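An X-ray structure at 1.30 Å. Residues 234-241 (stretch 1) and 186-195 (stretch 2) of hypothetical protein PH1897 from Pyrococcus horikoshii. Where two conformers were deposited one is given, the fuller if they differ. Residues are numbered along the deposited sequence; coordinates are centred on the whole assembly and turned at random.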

ATOM      1  N   VAL A 234     -13.186 -16.629  -6.437  1.00 19.28           N
ATOM      2  CA  VAL A 234     -13.549 -15.678  -7.472  1.00 18.79           C
ATOM      3  C   VAL A 234     -12.372 -14.866  -8.000  1.00 17.22           C
ATOM      4  O   VAL A 234     -11.408 -14.591  -7.282  1.00 17.68           O
ATOM      5  CB  VAL A 234     -14.635 -14.695  -6.955  1.00 20.00           C
ATOM      6  CG1 VAL A 234     -14.124 -13.952  -5.734  0.50 20.18           C
ATOM      7  CG2 VAL A 234     -15.025 -13.715  -8.052  0.50 19.66           C
ATOM      8  N   ASN A 235     -12.465 -14.502  -9.273  1.00 16.48           N
ATOM      9  CA  ASN A 235     -11.460 -13.684  -9.938  1.00 16.51           C
ATOM     10  C   ASN A 235     -12.192 -12.451 -10.421  1.00 17.36           C
ATOM     11  O   ASN A 235     -13.339 -12.536 -10.863  1.00 19.99           O
ATOM     12  CB  ASN A 235     -10.868 -14.415 -11.139  1.00 17.70           C
ATOM     13  CG  ASN A 235     -10.063 -15.620 -10.739  1.00 18.43           C
ATOM     14  OD1 ASN A 235      -9.080 -15.509 -10.010  1.00 18.43           O
ATOM     15  ND2 ASN A 235     -10.477 -16.790 -11.213  1.00 22.85           N
ATOM     16  N   ILE A 236     -11.541 -11.300 -10.339  1.00 15.67           N
ATOM     17  CA  ILE A 236     -12.186 -10.084 -10.785  1.00 15.10           C
ATOM     18  C   ILE A 236     -11.323  -9.193 -11.658  1.00 13.45           C
ATOM     19  O   ILE A 236     -10.100  -9.111 -11.498  1.00 13.47           O
ATOM     20  CB  ILE A 236     -12.676  -9.234  -9.594  1.00 17.81           C
ATOM     21  CG1 ILE A 236     -11.487  -8.841  -8.714  1.00 16.86           C
ATOM     22  CG2 ILE A 236     -13.721 -10.004  -8.796  1.00 20.07           C
ATOM     23  CD1 ILE A 236     -11.846  -7.883  -7.587  1.00 20.00           C
ATOM     24  N   ILE A 237     -11.988  -8.546 -12.604  1.00 13.44           N
ATOM     25  CA  ILE A 237     -11.364  -7.581 -13.483  1.00 13.82           C
ATOM     26  C   ILE A 237     -12.353  -6.423 -13.422  1.00 13.37           C
ATOM     27  O   ILE A 237     -13.417  -6.466 -14.052  1.00 14.20           O
ATOM     28  CB  ILE A 237     -11.233  -8.082 -14.936  1.00 15.70           C
ATOM     29  CG1 ILE A 237     -10.337  -9.323 -14.994  1.00 18.29           C
ATOM     30  CG2 ILE A 237     -10.632  -6.987 -15.797  1.00 18.13           C
ATOM     31  CD1 ILE A 237     -10.985 -10.594 -14.483  1.00 19.98           C
ATOM     32  N   ALA A 238     -12.022  -5.419 -12.619  1.00 12.53           N
ATOM     33  CA  ALA A 238     -12.868  -4.245 -12.438  1.00 11.98           C
ATOM     34  C   ALA A 238     -12.159  -3.046 -13.043  1.00 12.21           C
ATOM     35  O   ALA A 238     -10.960  -2.855 -12.822  1.00 13.27           O
ATOM     36  CB  ALA A 238     -13.130  -4.014 -10.953  1.00 13.43           C
ATOM     37  N   ALA A 239     -12.887  -2.229 -13.795  1.00 11.42           N
ATOM     38  CA  ALA A 239     -12.267  -1.076 -14.428  1.00 11.48           C
ATOM     39  C   ALA A 239     -13.214   0.090 -14.630  1.00 12.12           C
ATOM     40  O   ALA A 239     -14.431  -0.041 -14.497  1.00 13.36           O
ATOM     41  CB  ALA A 239     -11.654  -1.489 -15.771  1.00 13.39           C
ATOM     42  N   ASN A 240     -12.632   1.232 -14.970  1.00 11.75           N
ATOM     43  CA  ASN A 240     -13.390   2.453 -15.209  1.00 13.63           C
ATOM     44  C   ASN A 240     -13.573   2.671 -16.708  1.00 16.18           C
ATOM     45  O   ASN A 240     -13.987   3.746 -17.140  1.00 18.33           O
ATOM     46  CB  ASN A 240     -12.640   3.648 -14.621  1.00 13.07           C
ATOM     47  CG  ASN A 240     -11.287   3.877 -15.282  1.00 12.47           C
ATOM     48  OD1 ASN A 240     -10.855   3.107 -16.145  1.00 13.19           O
ATOM     49  ND2 ASN A 240     -10.607   4.937 -14.869  1.00 13.10           N
ATOM     50  N   ASN A 241     -13.278   1.644 -17.497  1.00 15.33           N
ATOM     51  CA  ASN A 241     -13.355   1.755 -18.948  1.00 17.38           C
ATOM     52  C   ASN A 241     -13.482   0.361 -19.555  1.00 17.30           C
ATOM     53  O   ASN A 241     -12.686  -0.526 -19.253  1.00 16.98           O
ATOM     54  CB  ASN A 241     -12.082   2.458 -19.435  1.00 18.08           C
ATOM     55  CG  ASN A 241     -12.042   2.647 -20.931  1.00 20.11           C
ATOM     56  OD1 ASN A 241     -11.721   1.725 -21.678  1.00 21.29           O
ATOM     57  ND2 ASN A 241     -12.365   3.855 -21.379  1.00 20.62           N
TER
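Stretch 2 (186-195) ALDAVVDIRN

Stretch 2 lies beside stretch 1 as an antiparallel neighbour in a β-sheet. Its strand, Ala189 through Asp192 in the paired part, runs at 174° to the strand that includes Ile236 to Ala239, and the two axes approach to 4.6 Å. Ala186, Leu187 and Asp188 form the loop that leads in. At Arg194 and Asn195 the chain turns a corner, and Asn195 has positive phi (59°). In register, Ala189 faces Ala239, Val190 faces Ala238, Val191 faces Ile237 and Asp192 faces Ile236.

Two of these pairs are closed by reciprocal backbone hydrogen bonds. Val190 N donates to Ala238 O at 2.8 Å, and Ala238 N returns to Val190 O at 2.9 Å. Asp192 N donates to Ile236 O at 2.9 Å, and Ile236 N returns to Asp192 O at 2.9 Å. Each pair thus satisfies both its amides and both its carbonyls across the strands. The alternate pairs are not hydrogen-bonded to each other and sit closer, with CA atoms 4.6 Å apart for Val191 and Ile237 and 4.1 Å for Ala189 and Ala239. Their CA-H groups approach carbonyls instead: Ala189 CA lies 3.0 Å from Ala238 O, and Val191 CA lies 3.4 Å from Ile236 O.

Beyond the strand, Asp188 holds Asn240 twice. Asp188 O accepts from Asn240 N at 3.0 Å, and Asp188 OD1 accepts from Asn240 ND2 at 2.9 Å. Asp188 OD1 and OD2 are also hydrogen-bonded elsewhere in the structure. Asn240 OD1 is 3.2 Å from Asp188 O, but both are acceptors, so no bond forms.

At the other end, Asn235 OD1 accepts from Asn195 N at 2.7 Å. Arg194 N is 3.4 Å from Asn235 OD1 at a poor angle. It donates instead to Asp192 OD1, at 3.2 Å. The Arg194 side chain folds back onto the same carboxylate: NH2 reaches Asp192 OD2 at 2.8 Å in a salt bridge, and NE reaches Asp192 OD1 at 3.1 Å. Water 1 donates to Asp192 OD1 at 2.8 Å and to Val234 O at 2.9 Å, so it bridges the two stretches.

Side chains alternate between the sheet faces. On one, Ala189 CB meets Ala239 CB at 3.9 Å, and Val191 CG1 lies 4.5 Å from Ile237 CG1. On the other, Val190 CB is 4.4 Å from Ala238 CB, while Val190 CG1 is 4.3 Å from Ile236 CD1. Asp192 shares this second face. The contact buries 599 Å², both sides summed.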

ATOM      1  N   ALA A 186      -8.875   6.696  -7.666  1.00 10.17           N
ATOM      2  CA  ALA A 186      -7.458   6.642  -7.318  1.00  8.88           C
ATOM      3  C   ALA A 186      -6.727   5.574  -8.134  1.00  9.49           C
ATOM      4  O   ALA A 186      -5.498   5.514  -8.127  1.00 10.38           O
ATOM      5  CB  ALA A 186      -7.303   6.371  -5.828  1.00  9.65           C
ATOM      6  N   LEU A 187      -7.500   4.734  -8.821  1.00  9.22           N
ATOM      7  CA  LEU A 187      -6.986   3.667  -9.682  1.00  9.06           C
ATOM      8  C   LEU A 187      -7.936   3.543 -10.866  1.00  9.78           C
ATOM      9  O   LEU A 187      -9.100   3.943 -10.779  1.00 10.69           O
ATOM     10  CB  LEU A 187      -6.950   2.322  -8.945  1.00 10.15           C
ATOM     11  CG  LEU A 187      -5.948   2.151  -7.804  1.00  9.12           C
ATOM     12  CD1 LEU A 187      -6.207   0.815  -7.109  1.00 10.71           C
ATOM     13  CD2 LEU A 187      -4.526   2.228  -8.339  1.00 10.73           C
ATOM     14  N   ASP A 188      -7.443   2.981 -11.968  1.00 10.39           N
ATOM     15  CA  ASP A 188      -8.262   2.790 -13.164  1.00 10.68           C
ATOM     16  C   ASP A 188      -8.823   1.374 -13.237  1.00 10.35           C
ATOM     17  O   ASP A 188      -9.837   1.137 -13.890  1.00 10.96           O
ATOM     18  CB  ASP A 188      -7.441   3.075 -14.416  1.00 11.59           C
ATOM     19  CG  ASP A 188      -6.916   4.491 -14.449  1.00 11.87           C
ATOM     20  OD1 ASP A 188      -7.722   5.426 -14.648  1.00 13.52           O
ATOM     21  OD2 ASP A 188      -5.696   4.664 -14.261  1.00 12.80           O
ATOM     22  N   ALA A 189      -8.160   0.429 -12.576  1.00  9.99           N
ATOM     23  CA  ALA A 189      -8.622  -0.955 -12.579  1.00  9.95           C
ATOM     24  C   ALA A 189      -8.064  -1.746 -11.401  1.00  9.67           C
ATOM     25  O   ALA A 189      -7.064  -1.360 -10.789  1.00  9.25           O
ATOM     26  CB  ALA A 189      -8.224  -1.642 -13.896  1.00 12.01           C
ATOM     27  N   VAL A 190      -8.743  -2.844 -11.091  1.00  9.39           N
ATOM     28  CA  VAL A 190      -8.355  -3.773 -10.035  1.00  9.78           C
ATOM     29  C   VAL A 190      -8.462  -5.139 -10.696  1.00  9.57           C
ATOM     30  O   VAL A 190      -9.533  -5.539 -11.162  1.00 10.42           O
ATOM     31  CB  VAL A 190      -9.301  -3.710  -8.823  1.00  9.10           C
ATOM     32  CG1 VAL A 190      -8.914  -4.779  -7.806  1.00 11.48           C
ATOM     33  CG2 VAL A 190      -9.224  -2.333  -8.182  1.00 10.82           C
ATOM     34  N   VAL A 191      -7.343  -5.846 -10.733  1.00  9.18           N
ATOM     35  CA  VAL A 191      -7.271  -7.143 -11.383  1.00  9.86           C
ATOM     36  C   VAL A 191      -6.728  -8.192 -10.432  1.00  8.74           C
ATOM     37  O   VAL A 191      -5.601  -8.076  -9.954  1.00 10.80           O
ATOM     38  CB  VAL A 191      -6.339  -7.063 -12.611  1.00 10.28           C
ATOM     39  CG1 VAL A 191      -6.283  -8.410 -13.324  1.00 12.50           C
ATOM     40  CG2 VAL A 191      -6.812  -5.970 -13.547  1.00 11.60           C
ATOM     41  N   ASP A 192      -7.533  -9.206 -10.135  1.00  9.88           N
ATOM     42  CA  ASP A 192      -7.090 -10.285  -9.262  1.00 10.69           C
ATOM     43  C   ASP A 192      -7.502 -11.586  -9.923  1.00 10.40           C
ATOM     44  O   ASP A 192      -8.689 -11.931  -9.963  1.00 12.16           O
ATOM     45  CB  ASP A 192      -7.732 -10.183  -7.877  1.00 11.31           C
ATOM     46  CG  ASP A 192      -7.104 -11.138  -6.869  1.00 12.87           C
ATOM     47  OD1 ASP A 192      -6.734 -12.271  -7.258  1.00 13.11           O
ATOM     48  OD2 ASP A 192      -6.991 -10.756  -5.686  1.00 13.61           O
ATOM     49  N   ILE A 193      -6.512 -12.301 -10.446  1.00 10.50           N
ATOM     50  CA  ILE A 193      -6.770 -13.553 -11.145  1.00 12.38           C
ATOM     51  C   ILE A 193      -6.068 -14.736 -10.488  1.00 14.08           C
ATOM     52  O   ILE A 193      -5.674 -15.693 -11.155  1.00 15.21           O
ATOM     53  CB  ILE A 193      -6.345 -13.431 -12.630  1.00 14.02           C
ATOM     54  CG1 ILE A 193      -4.870 -13.031 -12.734  1.00 13.36           C
ATOM     55  CG2 ILE A 193      -7.205 -12.382 -13.322  1.00 13.39           C
ATOM     56  CD1 ILE A 193      -4.364 -12.895 -14.168  1.00 16.75           C
ATOM     57  N   ARG A 194      -5.938 -14.671  -9.167  1.00 13.25           N
ATOM     58  CA  ARG A 194      -5.285 -15.719  -8.387  1.00 14.06           C
ATOM     59  C   ARG A 194      -6.177 -16.915  -8.058  1.00 14.96           C
ATOM     60  O   ARG A 194      -5.680 -17.924  -7.554  1.00 15.74           O
ATOM     61  CB  ARG A 194      -4.787 -15.153  -7.055  1.00 13.45           C
ATOM     62  CG  ARG A 194      -3.743 -14.060  -7.139  1.00 13.14           C
ATOM     63  CD  ARG A 194      -3.439 -13.543  -5.740  1.00 12.97           C
ATOM     64  NE  ARG A 194      -4.572 -12.827  -5.160  1.00 13.96           N
ATOM     65  CZ  ARG A 194      -4.634 -12.425  -3.894  1.00 13.42           C
ATOM     66  NH1 ARG A 194      -3.629 -12.673  -3.064  1.00 15.33           N
ATOM     67  NH2 ARG A 194      -5.690 -11.751  -3.459  1.00 15.08           N
ATOM     68  N   ASN A 195      -7.477 -16.801  -8.321  1.00 15.51           N
ATOM     69  CA  ASN A 195      -8.422 -17.865  -7.978  1.00 17.53           C
ATOM     70  C   ASN A 195      -8.294 -18.049  -6.463  1.00 17.45           C
ATOM     71  O   ASN A 195      -8.358 -19.163  -5.943  1.00 18.78           O
ATOM     72  CB  ASN A 195      -8.061 -19.167  -8.704  1.00 20.46           C
ATOM     73  CG  ASN A 195      -9.199 -20.163  -8.706  0.50 20.95           C
ATOM     74  OD1 ASN A 195     -10.295 -19.867  -9.184  0.50 23.19           O
ATOM     75  ND2 ASN A 195      -8.948 -21.354  -8.173  0.50 22.43           N
TER
HETATM   76  O   HOH W   1      -8.527 -14.302  -6.764  1.00 13.56           O